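Local coordinates for protein glutamate--LysW ligase ArgX (Sulfolobus tokodaii, PDB 3VPB) that probably catalyses the ATP-dependent joining of glutamate to the C-terminal glutamate of the carrier protein LysW in arginine biosynthesis, at residues Tyr190-Pro195 and Ser235-Glu240; Tyr62-Leu67 and Val72-Ser77; Leu124-Pro129 and Glu151-Met156; Lys19-Asn24 and Lys271-Ile276. One frame throughout, in Å; residues are numbered along the deposited sequence. Where two conformers were deposited one is given.

Contact 1 of 4, residues Tyr190-Pro195 and Ser235-Glu240; sequences YARNIP and SIDILE. With MG (magnesium ion), chain N; GLU (glutamic acid), chain M; ADP (adenosine-5'-diphosphate), chain L; SO4 (sulfate ion), chain P.
Arg192 of strand 185-193 and Asp237 of strand 233-241 meet in the active site of the ATP-grasp fold, their side chains crossing at about a right angle. At the start of 235-240, Ser235 OG bonds to Asn252 and to Glu56 of the LysW chain. Asp237 carries the contact: its OD2 binds magnesium at 2.1 Å and accepts a nearly straight bond (168°) from Arg192 NH1 at 2.8 Å. That oxygen lies in the guanidinium plane, yet the nitrogen comes from above the carboxylate, the two planes being 89° apart. A bend at chi3 (-67°) turns the Arg192 guanidinium to Asp237 and the ligands. OD1 of Asp237, 3.4 Å from Arg192 NH1, also pairs with Arg178, and NH1 with Asp176. The other terminal nitrogen, Arg192 NH2, donates to O of the bound glutamate at 2.9 Å, and weakly to a sulfate oxygen that is itself a magnesium ligand. Tyr190 OH holds the other end of this substrate, 2.7 Å from its OE2. Further along, Leu239 sets CD1 3.7 Å from C6 of the ADP adenine, and Glu240 pairs with Arg175 and Lys173. A leucine in place of Arg192 would probably leave Asp237 OD2 without its arginine mate and the substrate carboxylate less firmly placed. One arginine thus bridges a magnesium ligand and the amino acid substrate, consistent with a role in aligning the two.

Contact 2 of 4, residues Tyr62-Leu67 and Val72-Ser77; sequences YSSAVL and VHTINS
Ser64 and Thr74 join helix 57-69 to strand 73-75, the second half of a beta-alpha-beta unit that begins with strand 49-52 in the Rossmann-like pre-ATP-grasp domain. In one of the two conformers of Ser64, its OG lies 2.8 Å from Thr74 OG1, and either hydroxyl could be the donor; the other conformer may not keep this bond. Thr74 uses its two branches differently: OG1 sits between the backbone N and the carbonyl carbon (chi1 62°) and turns to the serine, while CG2 reaches the next turn of the helix, 3.7 Å from Leu67 CB. Leu67 CB is thus met by two residues of the strand segment, Thr74 and Val72, the latter with its CB at 4.1 Å. The carbonyl oxygen of Leu67 accepts from Val72 N at 3.0 Å, which ties the last part of the helix to the chain entering the strand. The same oxygen has Val72 CG2 close by, at 3.5 Å.

In the next shell, Leu67 packs on Ala50 and Ile52 of the adjacent parallel strand and on Ile6 of strand 2-7, so the helix covers one side of the sheet. Its outer side faces the second subunit, where Tyr62 OH bonds to Asp86 of that subunit. A cis peptide precedes Asn76, whose amide ND2 bonds to the backbone oxygens of Asp253 and Phe233. The carbonyl oxygen of Asn76 lies 3.2 Å from Thr74 OG1.

Contact 3 of 4, residues Leu124-Pro129 and Glu151-Met156; sequences LIDKPP and EHRELM. With ADP (adenosine-5'-diphosphate), chain L.
Arg153 NH1 meets Asp126 OD1 at 2.7 Å, the shorter arm of an end-on, two-nitrogen grip that binds helix 143-153 to strand 124-127 in the antiparallel sheet of the ATP-grasp fold. The second arm runs from Arg153 NH2 to the backbone oxygen of Asp126, at 2.8 Å. Neither oxygen is met in its own plane: NH1 stands 54° out of the carboxylate plane and NH2 58° out of the carbonyl plane. The arginine gets there by a bend at chi2 (-76°), which swings its chain from the helix to the strand. Pro128 covers one face of the guanidinium toward its rim, with CD 3.9 Å from Arg153 NH1.

Further bonds fix the pair. Asp126 OD2 accepts from Tyr117 and His164, while Arg153 NH2 also bonds to Ser138 on the neighbouring strand. Arg153 NE reaches His152 of the third subunit, so the buried pair lies next to a subunit interface. A methionine in place of Arg153 would probably leave the Asp126 carboxylate without its charge mate and break the link to that histidine.

The strand turns its other side to the nucleotide. Ile125 rests CG1 against C6 of the adenine at 3.7 Å, and Lys127, pointing away from the helix, runs extended beyond CG to the ADP. Its ammonium also bonds to Asn249 and Gln167; Lys127 NZ lies 2.9 Å from the adenine N7 of ADP and 2.8 Å from the alpha-phosphate oxygen O1A.

Contact 4 of 4, residues Lys19-Asn24 and Lys271-Ile276; sequences KALEEN and KLVEYI
A chi1 of 169° puts CG1 of Val273 trans to the backbone N and CG2 trans to the carbonyl carbon, and turns both methyls to Ala20, Leu21 and Asn24 at the end of helix 12-23. CG2 of Val273 goes to the helical part, 3.8 Å from Ala20 CB and 3.9 Å from Leu21 CD2. CG1 takes the end of the helix, coming within 3.8 Å of Asn24 CB. The leucine and the valine run slantwise past each other, and no hydrogen bond links the two segments.

Asn24 is the first residue to leave the helical conformation, and its side chain folds back along the last turn. The amide ND2 donates to Ala20 O at 2.7 Å, almost straight (167°) and with that oxygen in the amide plane. Ala20 O also accepts from Asn24 N at 3.1 Å, so one carbonyl is gripped twice by one residue. The ND2 bond holds the flat amide in place, and Val273 CG1 lies against it, 4.0 Å from Asn24 CG.

Neighbouring bonds reinforce the pair: Asn24 ND2 also reaches Gln270, and Asn24 O is bonded by Lys277. Helix 268-280 thus lies against helix 12-23 of the pre-ATP-grasp domain; Val26, just ahead of strand 27-32, touches both Leu21 and Val273, and on another side of the C-terminal helix Lys271 and Tyr275 pack on Ile182 of strand 175-182.

Overall arrangement
Along the chain, contact 2 comes first, then contact 3, then contact 1, all between the two far-separated segments of contact 4. Contact 2 belongs to the pre-ATP-grasp domain, where it joins the edge strand of the parallel sheet to the helix that precedes it; contacts 1 and 3 lie in the ATP-grasp domain on two different antiparallel sheets, with centres 22 Å apart. ADP is held between these two sheets, as in other ATP-grasp enzymes. Contact 4 brings the C-terminal helix back to helix 12-23 of the pre-ATP-grasp domain. It meets contact 2 directly, Ile75 CD1 lying 3.7 Å from Ile276 CG1. Contacts 3 and 4, about 40 Å apart between centres, lie on opposite sides of the chain's centre.

Contact 1 of 4, residues Tyr190-Pro195 and Ser235-Glu240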
# COMPACT_ATOMS: atom_id res chain seq x y z
N TYR B 190 14.69 0.51 33.38
CA TYR B 190 16.00 0.98 33.02
C TYR B 190 15.84 2.19 32.09
O TYR B 190 14.72 2.52 31.67
CB TYR B 190 16.87 -0.14 32.43
CG TYR B 190 16.57 -0.47 31.01
CD1 TYR B 190 15.47 -1.24 30.68
CD2 TYR B 190 17.39 -0.00 29.97
CE1 TYR B 190 15.18 -1.55 29.37
CE2 TYR B 190 17.12 -0.30 28.68
CZ TYR B 190 16.01 -1.08 28.38
OH TYR B 190 15.72 -1.37 27.09
N ALA B 191 16.96 2.84 31.78
CA ALA B 191 16.97 3.98 30.88
C ALA B 191 17.47 3.58 29.50
O ALA B 191 18.49 2.91 29.40
CB ALA B 191 17.88 5.08 31.45
N ARG B 192 16.77 4.02 28.46
CA ARG B 192 17.26 3.88 27.08
C ARG B 192 17.79 5.24 26.66
O ARG B 192 17.00 6.19 26.50
CB ARG B 192 16.11 3.49 26.15
CG ARG B 192 15.57 2.10 26.40
CD ARG B 192 14.42 1.78 25.46
NE ARG B 192 13.25 2.61 25.75
CZ ARG B 192 12.03 2.40 25.25
NH1 ARG B 192 11.03 3.21 25.59
NH2 ARG B 192 11.79 1.37 24.43
N ASN B 193 19.11 5.34 26.50
CA ASN B 193 19.76 6.63 26.20
C ASN B 193 19.83 6.86 24.72
O ASN B 193 20.30 6.00 23.97
CB ASN B 193 21.15 6.69 26.84
CG ASN B 193 21.07 6.62 28.35
OD1 ASN B 193 20.79 7.62 29.01
ND2 ASN B 193 21.26 5.42 28.91
N ILE B 194 19.37 8.03 24.29
CA ILE B 194 19.29 8.43 22.89
C ILE B 194 20.69 8.58 22.26
O ILE B 194 21.53 9.30 22.80
CB ILE B 194 18.44 9.75 22.73
CG1 ILE B 194 17.03 9.49 23.27
CG2 ILE B 194 18.43 10.20 21.27
CD1 ILE B 194 16.19 10.75 23.64
N PRO B 195 20.92 7.92 21.11
CA PRO B 195 22.24 8.00 20.49
C PRO B 195 22.38 9.27 19.65
O PRO B 195 21.38 9.93 19.35
CB PRO B 195 22.28 6.74 19.62
CG PRO B 195 20.83 6.56 19.17
CD PRO B 195 20.02 6.97 20.41
N SER B 235 5.45 -4.26 28.63
CA SER B 235 6.41 -3.20 28.89
C SER B 235 5.71 -1.85 28.89
O SER B 235 4.58 -1.69 28.37
CB SER B 235 7.58 -3.23 27.88
OG SER B 235 7.11 -2.96 26.58
N ILE B 236 6.37 -0.88 29.52
CA ILE B 236 5.83 0.46 29.64
C ILE B 236 6.95 1.44 29.32
O ILE B 236 8.10 1.26 29.79
CB ILE B 236 5.33 0.76 31.08
CG1 ILE B 236 4.47 -0.38 31.65
CG2 ILE B 236 4.50 2.06 31.11
CD1 ILE B 236 5.24 -1.62 32.26
N ASP B 237 6.62 2.45 28.51
CA ASP B 237 7.54 3.52 28.17
C ASP B 237 7.11 4.76 28.95
O ASP B 237 5.94 5.17 28.91
CB ASP B 237 7.48 3.89 26.66
CG ASP B 237 8.00 2.81 25.73
OD1 ASP B 237 8.06 1.62 26.09
OD2 ASP B 237 8.37 3.16 24.57
N ILE B 238 8.07 5.37 29.65
CA ILE B 238 7.81 6.60 30.39
C ILE B 238 8.77 7.73 29.99
O ILE B 238 9.96 7.50 29.75
CB ILE B 238 7.85 6.32 31.92
CG1 ILE B 238 6.58 5.55 32.30
CG2 ILE B 238 7.99 7.64 32.74
CD1 ILE B 238 6.64 4.89 33.66
N LEU B 239 8.21 8.94 29.86
CA LEU B 239 8.97 10.14 29.56
C LEU B 239 9.02 11.02 30.81
O LEU B 239 8.12 10.96 31.66
CB LEU B 239 8.32 10.94 28.42
CG LEU B 239 8.26 10.20 27.08
CD1 LEU B 239 7.22 10.85 26.17
CD2 LEU B 239 9.66 10.19 26.48
N GLU B 240 10.06 11.83 30.90
CA GLU B 240 10.25 12.68 32.10
C GLU B 240 10.07 14.14 31.70
O GLU B 240 10.84 14.66 30.86
CB GLU B 240 11.64 12.46 32.70
CG GLU B 240 11.85 11.02 33.17
CD GLU B 240 13.32 10.65 33.28
OE1 GLU B 240 13.98 10.41 32.24
OE2 GLU B 240 13.82 10.59 34.42
MG MG N . 8.20 2.92 22.52
N GLU M . 11.45 -2.62 21.53
CA GLU M . 12.32 -2.06 22.60
C GLU M . 13.25 -1.02 22.00
O GLU M . 13.65 -0.09 22.72
CB GLU M . 13.15 -3.17 23.28
CG GLU M . 13.88 -2.71 24.52
CD GLU M . 14.69 -3.82 25.19
OE1 GLU M . 15.30 -4.65 24.47
OE2 GLU M . 14.71 -3.83 26.45
OXT GLU M . 13.65 -1.11 20.81
PB ADP L . 7.11 3.11 19.56
O1B ADP L . 5.96 2.23 19.87
O2B ADP L . 8.36 2.90 20.40
O3B ADP L . 7.45 3.27 18.11
PA ADP L . 6.97 5.56 21.13
O1A ADP L . 5.76 6.47 21.29
O2A ADP L . 7.56 4.76 22.27
O3A ADP L . 6.58 4.60 19.90
O5' ADP L . 8.12 6.49 20.50
C5' ADP L . 9.45 6.04 20.22
C4' ADP L . 10.46 7.02 20.79
O4' ADP L . 10.15 8.33 20.30
C3' ADP L . 10.33 7.11 22.31
O3' ADP L . 11.19 6.16 22.96
C2' ADP L . 10.77 8.53 22.60
O2' ADP L . 12.20 8.61 22.62
C1' ADP L . 10.29 9.27 21.38
N9 ADP L . 8.98 9.89 21.63
C8 ADP L . 7.75 9.42 21.26
N7 ADP L . 6.82 10.31 21.63
C5 ADP L . 7.44 11.35 22.22
C6 ADP L . 7.04 12.60 22.87
N6 ADP L . 5.74 12.95 22.90
N1 ADP L . 8.02 13.44 23.33
C2 ADP L . 9.32 13.12 23.28
N3 ADP L . 9.75 11.95 22.73
C4 ADP L . 8.86 11.06 22.22
S SO4 P . 8.93 -0.17 21.50
O1 SO4 P . 7.69 -0.14 20.72
O2 SO4 P . 10.04 -0.32 20.57
O3 SO4 P . 9.13 1.01 22.37
O4 SO4 P . 8.94 -1.38 22.31
O HOH W 1 10.23 3.58 22.63

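Contact 2 of 4, residues Tyr62-Leu67 and Val72-Ser77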
# COMPACT_ATOMS: atom_id res chain seq x y z
N TYR B 62 -4.55 -12.08 16.60
CA TYR B 62 -5.44 -13.11 16.07
C TYR B 62 -5.13 -14.50 16.61
O TYR B 62 -6.08 -15.26 16.85
CB TYR B 62 -5.45 -13.10 14.53
CG TYR B 62 -6.00 -11.82 13.94
CD1 TYR B 62 -5.43 -11.26 12.80
CD2 TYR B 62 -7.05 -11.14 14.55
CE1 TYR B 62 -5.94 -10.06 12.29
CE2 TYR B 62 -7.56 -9.96 14.03
CZ TYR B 62 -6.99 -9.43 12.89
OH TYR B 62 -7.48 -8.26 12.36
N SER B 63 -3.86 -14.84 16.82
CA SER B 63 -3.54 -16.15 17.40
C SER B 63 -4.12 -16.21 18.81
O SER B 63 -4.66 -17.25 19.19
CB SER B 63 -2.03 -16.43 17.42
OG SER B 63 -1.30 -15.42 18.11
N SER B 64 -4.01 -15.11 19.55
CA SER B 64 -4.53 -15.04 20.93
C SER B 64 -6.06 -15.24 20.93
O SER B 64 -6.61 -15.97 21.75
CB SER B 64 -4.15 -13.71 21.58
OG SER B 64 -4.49 -13.66 22.95
N ALA B 65 -6.75 -14.56 20.01
CA ALA B 65 -8.21 -14.69 19.90
C ALA B 65 -8.64 -16.13 19.60
O ALA B 65 -9.59 -16.64 20.21
CB ALA B 65 -8.73 -13.77 18.83
N VAL B 66 -7.96 -16.78 18.65
CA VAL B 66 -8.30 -18.17 18.31
C VAL B 66 -8.05 -19.13 19.48
O VAL B 66 -8.89 -19.96 19.77
CB VAL B 66 -7.60 -18.67 17.06
CG1 VAL B 66 -8.02 -20.16 16.73
CG2 VAL B 66 -7.93 -17.75 15.85
N LEU B 67 -6.93 -18.95 20.19
CA LEU B 67 -6.61 -19.78 21.36
C LEU B 67 -7.60 -19.57 22.52
O LEU B 67 -8.04 -20.53 23.17
CB LEU B 67 -5.16 -19.52 21.82
CG LEU B 67 -4.13 -20.15 20.86
CD1 LEU B 67 -2.81 -19.38 20.97
CD2 LEU B 67 -3.89 -21.65 21.20
N VAL B 72 -8.10 -21.55 26.02
CA VAL B 72 -6.69 -21.50 26.45
C VAL B 72 -6.50 -20.12 27.06
O VAL B 72 -6.99 -19.14 26.52
CB VAL B 72 -5.68 -21.69 25.25
CG1 VAL B 72 -4.21 -21.63 25.73
CG2 VAL B 72 -5.94 -23.01 24.51
N HIS B 73 -5.82 -20.04 28.19
CA HIS B 73 -5.47 -18.76 28.76
C HIS B 73 -4.26 -18.19 28.03
O HIS B 73 -3.21 -18.81 28.02
CB HIS B 73 -5.14 -18.85 30.23
CG HIS B 73 -4.85 -17.52 30.83
ND1 HIS B 73 -5.84 -16.63 31.17
CD2 HIS B 73 -3.68 -16.89 31.10
CE1 HIS B 73 -5.30 -15.51 31.63
NE2 HIS B 73 -3.98 -15.65 31.60
N THR B 74 -4.41 -17.01 27.44
CA THR B 74 -3.31 -16.46 26.65
C THR B 74 -2.64 -15.32 27.39
O THR B 74 -3.30 -14.54 28.12
CB THR B 74 -3.77 -15.97 25.28
OG1 THR B 74 -4.73 -14.92 25.44
CG2 THR B 74 -4.39 -17.11 24.49
N ILE B 75 -1.33 -15.22 27.21
CA ILE B 75 -0.53 -14.16 27.82
C ILE B 75 0.27 -13.53 26.70
O ILE B 75 1.16 -14.19 26.18
CB ILE B 75 0.47 -14.79 28.86
CG1 ILE B 75 -0.28 -15.48 30.03
CG2 ILE B 75 1.50 -13.74 29.37
CD1 ILE B 75 0.69 -16.31 30.92
N ASN B 76 -0.04 -12.29 26.30
CA ASN B 76 -1.20 -11.53 26.77
C ASN B 76 -2.53 -11.91 26.11
O ASN B 76 -2.54 -12.58 25.07
CB ASN B 76 -0.95 -10.01 26.59
CG ASN B 76 0.19 -9.53 27.46
OD1 ASN B 76 0.15 -9.68 28.67
ND2 ASN B 76 1.24 -9.01 26.83
N SER B 77 -3.63 -11.48 26.71
CA SER B 77 -4.97 -11.69 26.14
C SER B 77 -5.22 -10.81 24.89
O SER B 77 -4.56 -9.78 24.69
CB SER B 77 -6.06 -11.51 27.22
OG SER B 77 -6.17 -10.15 27.63

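Contact 3 of 4, residues Leu124-Pro129 and Glu151-Met156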
# COMPACT_ATOMS: atom_id res chain seq x y z
N LEU B 124 6.39 19.72 17.97
CA LEU B 124 5.48 18.67 18.42
C LEU B 124 5.96 17.32 17.90
O LEU B 124 6.79 17.24 16.99
CB LEU B 124 4.04 18.94 17.94
CG LEU B 124 3.76 19.20 16.48
CD1 LEU B 124 3.51 17.87 15.75
CD2 LEU B 124 2.50 20.12 16.40
N ILE B 125 5.42 16.26 18.48
CA ILE B 125 5.59 14.90 17.95
C ILE B 125 4.30 14.46 17.27
O ILE B 125 3.24 14.68 17.77
CB ILE B 125 5.99 13.92 19.10
CG1 ILE B 125 7.42 14.23 19.54
CG2 ILE B 125 5.76 12.41 18.73
CD1 ILE B 125 8.54 13.52 18.74
N ASP B 126 4.41 13.89 16.08
CA ASP B 126 3.24 13.32 15.39
C ASP B 126 3.58 11.86 15.11
O ASP B 126 4.55 11.55 14.42
CB ASP B 126 2.98 14.08 14.08
CG ASP B 126 1.76 13.57 13.32
OD1 ASP B 126 1.39 12.38 13.50
OD2 ASP B 126 1.22 14.32 12.47
N LYS B 127 2.81 10.95 15.69
CA LYS B 127 3.05 9.54 15.45
C LYS B 127 1.73 8.82 15.23
O LYS B 127 0.68 9.29 15.68
CB LYS B 127 3.86 8.90 16.60
CG LYS B 127 3.11 8.92 17.94
CD LYS B 127 4.08 8.71 19.12
CE LYS B 127 3.31 8.79 20.44
NZ LYS B 127 4.31 8.84 21.60
N PRO B 128 1.77 7.68 14.53
CA PRO B 128 0.51 6.95 14.32
C PRO B 128 0.19 6.09 15.55
O PRO B 128 1.09 5.85 16.36
CB PRO B 128 0.82 6.06 13.11
CG PRO B 128 2.09 6.58 12.51
CD PRO B 128 2.86 7.20 13.66
N PRO B 129 -1.05 5.59 15.65
CA PRO B 129 -1.42 4.74 16.78
C PRO B 129 -0.82 3.35 16.72
O PRO B 129 -0.71 2.70 17.75
CB PRO B 129 -2.95 4.70 16.70
CG PRO B 129 -3.28 4.91 15.27
CD PRO B 129 -2.20 5.88 14.78
N GLU B 151 1.61 14.84 3.98
CA GLU B 151 1.55 14.25 2.64
C GLU B 151 2.01 12.80 2.63
O GLU B 151 1.41 11.95 1.97
CB GLU B 151 2.41 15.06 1.65
CG GLU B 151 1.82 16.39 1.20
CD GLU B 151 2.61 17.05 0.06
OE1 GLU B 151 2.10 18.02 -0.53
OE2 GLU B 151 3.74 16.59 -0.23
N HIS B 152 3.12 12.55 3.32
CA HIS B 152 3.66 11.21 3.43
C HIS B 152 2.70 10.23 4.11
O HIS B 152 2.54 9.11 3.62
CB HIS B 152 5.02 11.21 4.13
CG HIS B 152 6.15 11.64 3.23
ND1 HIS B 152 6.34 12.96 2.85
CD2 HIS B 152 7.14 10.93 2.64
CE1 HIS B 152 7.40 13.03 2.06
NE2 HIS B 152 7.89 11.82 1.91
N ARG B 153 2.04 10.66 5.21
CA ARG B 153 1.10 9.75 5.88
C ARG B 153 -0.08 9.38 4.97
O ARG B 153 -0.64 8.28 5.07
CB ARG B 153 0.57 10.34 7.20
CG ARG B 153 1.61 10.65 8.27
CD ARG B 153 2.15 9.42 9.01
NE ARG B 153 3.26 9.86 9.87
CZ ARG B 153 3.12 10.36 11.10
NH1 ARG B 153 1.93 10.44 11.66
NH2 ARG B 153 4.20 10.77 11.76
N GLU B 154 -0.48 10.31 4.10
CA GLU B 154 -1.65 10.09 3.25
C GLU B 154 -1.48 8.95 2.27
O GLU B 154 -2.47 8.45 1.71
CB GLU B 154 -2.02 11.38 2.48
CG GLU B 154 -2.66 12.42 3.36
CD GLU B 154 -3.98 11.96 3.92
OE1 GLU B 154 -4.95 11.89 3.14
OE2 GLU B 154 -4.05 11.66 5.14
N LEU B 155 -0.23 8.55 2.04
CA LEU B 155 0.08 7.50 1.08
C LEU B 155 0.38 6.14 1.74
O LEU B 155 0.86 5.21 1.09
CB LEU B 155 1.24 7.94 0.18
CG LEU B 155 0.95 8.84 -1.03
CD1 LEU B 155 0.09 10.03 -0.70
CD2 LEU B 155 2.22 9.31 -1.75
N MET B 156 0.08 6.02 3.03
CA MET B 156 0.25 4.74 3.73
C MET B 156 -0.88 3.79 3.34
O MET B 156 -2.00 4.22 3.07
CB MET B 156 0.27 4.94 5.25
CG MET B 156 1.46 5.80 5.76
SD MET B 156 3.10 5.06 5.54
CE MET B 156 3.68 5.81 4.02
PB ADP L . 7.11 3.11 19.56
O1B ADP L . 5.96 2.23 19.87
O2B ADP L . 8.36 2.90 20.40
O3B ADP L . 7.45 3.27 18.11
PA ADP L . 6.97 5.56 21.13
O1A ADP L . 5.76 6.47 21.29
O2A ADP L . 7.56 4.76 22.27
O3A ADP L . 6.58 4.60 19.90
O5' ADP L . 8.12 6.49 20.50
C5' ADP L . 9.45 6.04 20.22
C4' ADP L . 10.46 7.02 20.79
O4' ADP L . 10.15 8.33 20.30
C3' ADP L . 10.33 7.11 22.31
O3' ADP L . 11.19 6.16 22.96
C2' ADP L . 10.77 8.53 22.60
O2' ADP L . 12.20 8.61 22.62
C1' ADP L . 10.29 9.27 21.38
N9 ADP L . 8.98 9.89 21.63
C8 ADP L . 7.75 9.42 21.26
N7 ADP L . 6.82 10.31 21.63
C5 ADP L . 7.44 11.35 22.22
C6 ADP L . 7.04 12.60 22.87
N6 ADP L . 5.74 12.95 22.90
N1 ADP L . 8.02 13.44 23.33
C2 ADP L . 9.32 13.12 23.28
N3 ADP L . 9.75 11.95 22.73
C4 ADP L . 8.86 11.06 22.22

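Contact 4 of 4, residues Lys19-Asn24 and Lys271-Ile276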
# COMPACT_ATOMS: atom_id res chain seq x y z
N LYS B 19 13.97 -21.82 26.33
CA LYS B 19 15.02 -22.44 27.13
C LYS B 19 14.56 -22.48 28.57
O LYS B 19 14.78 -23.46 29.29
CB LYS B 19 16.35 -21.68 26.99
CG LYS B 19 17.52 -22.27 27.79
CD LYS B 19 17.86 -23.71 27.33
CE LYS B 19 19.16 -24.24 27.96
NZ LYS B 19 18.97 -24.64 29.40
N ALA B 20 13.88 -21.42 29.00
CA ALA B 20 13.38 -21.36 30.37
C ALA B 20 12.24 -22.35 30.63
O ALA B 20 12.13 -22.91 31.74
CB ALA B 20 12.97 -19.91 30.75
N LEU B 21 11.38 -22.58 29.62
CA LEU B 21 10.36 -23.62 29.71
C LEU B 21 11.06 -24.98 29.92
O LEU B 21 10.75 -25.70 30.88
CB LEU B 21 9.43 -23.63 28.48
CG LEU B 21 8.46 -22.42 28.41
CD1 LEU B 21 7.90 -22.22 26.99
CD2 LEU B 21 7.34 -22.54 29.41
N GLU B 22 12.02 -25.28 29.06
CA GLU B 22 12.80 -26.52 29.15
C GLU B 22 13.48 -26.70 30.53
O GLU B 22 13.39 -27.78 31.14
CB GLU B 22 13.86 -26.52 28.05
CG GLU B 22 14.79 -27.74 28.05
CD GLU B 22 15.97 -27.58 27.08
OE1 GLU B 22 15.76 -27.13 25.93
OE2 GLU B 22 17.12 -27.90 27.48
N GLU B 23 14.14 -25.64 31.01
CA GLU B 23 14.96 -25.69 32.22
C GLU B 23 14.11 -25.87 33.47
O GLU B 23 14.61 -26.39 34.47
CB GLU B 23 15.76 -24.40 32.37
CG GLU B 23 17.10 -24.40 31.71
CD GLU B 23 17.82 -23.06 31.84
OE1 GLU B 23 17.71 -22.37 32.88
OE2 GLU B 23 18.53 -22.69 30.89
N ASN B 24 12.87 -25.40 33.41
CA ASN B 24 11.92 -25.52 34.52
C ASN B 24 10.96 -26.71 34.37
O ASN B 24 9.97 -26.79 35.10
CB ASN B 24 11.14 -24.20 34.69
CG ASN B 24 12.03 -23.06 35.20
OD1 ASN B 24 12.11 -22.81 36.40
ND2 ASN B 24 12.72 -22.39 34.29
N LYS B 271 11.65 -15.34 35.13
CA LYS B 271 10.57 -14.73 35.92
C LYS B 271 9.19 -15.00 35.32
O LYS B 271 8.23 -15.24 36.04
CB LYS B 271 10.79 -13.22 36.09
CG LYS B 271 12.07 -12.88 36.87
CD LYS B 271 11.88 -13.28 38.34
CE LYS B 271 13.17 -13.08 39.14
NZ LYS B 271 13.49 -11.63 39.27
N LEU B 272 9.11 -14.95 34.00
CA LEU B 272 7.85 -15.25 33.31
C LEU B 272 7.40 -16.71 33.55
O LEU B 272 6.24 -16.97 33.90
CB LEU B 272 8.02 -15.04 31.79
CG LEU B 272 6.76 -15.36 30.95
CD1 LEU B 272 5.58 -14.49 31.33
CD2 LEU B 272 7.10 -15.21 29.47
N VAL B 273 8.33 -17.64 33.36
CA VAL B 273 8.01 -19.08 33.46
C VAL B 273 7.64 -19.36 34.92
O VAL B 273 6.66 -20.06 35.19
CB VAL B 273 9.15 -19.97 32.95
CG1 VAL B 273 8.90 -21.43 33.32
CG2 VAL B 273 9.25 -19.86 31.43
N GLU B 274 8.37 -18.76 35.85
CA GLU B 274 8.00 -18.90 37.27
C GLU B 274 6.60 -18.42 37.55
O GLU B 274 5.83 -19.11 38.25
CB GLU B 274 8.99 -18.14 38.15
CG GLU B 274 10.31 -18.85 38.29
CD GLU B 274 11.35 -18.05 39.07
OE1 GLU B 274 12.44 -18.61 39.35
OE2 GLU B 274 11.09 -16.88 39.41
N TYR B 275 6.26 -17.23 37.04
CA TYR B 275 4.92 -16.68 37.20
C TYR B 275 3.84 -17.63 36.64
O TYR B 275 2.81 -17.84 37.28
CB TYR B 275 4.82 -15.32 36.51
CG TYR B 275 3.43 -14.75 36.45
CD1 TYR B 275 2.89 -14.07 37.56
CD2 TYR B 275 2.65 -14.89 35.31
CE1 TYR B 275 1.59 -13.52 37.51
CE2 TYR B 275 1.36 -14.36 35.26
CZ TYR B 275 0.84 -13.68 36.36
OH TYR B 275 -0.43 -13.18 36.30
N ILE B 276 4.09 -18.18 35.46
CA ILE B 276 3.14 -19.10 34.81
C ILE B 276 2.93 -20.36 35.66
O ILE B 276 1.80 -20.76 35.90
CB ILE B 276 3.60 -19.43 33.37
CG1 ILE B 276 3.40 -18.19 32.50
CG2 ILE B 276 2.83 -20.61 32.75
CD1 ILE B 276 4.29 -18.26 31.23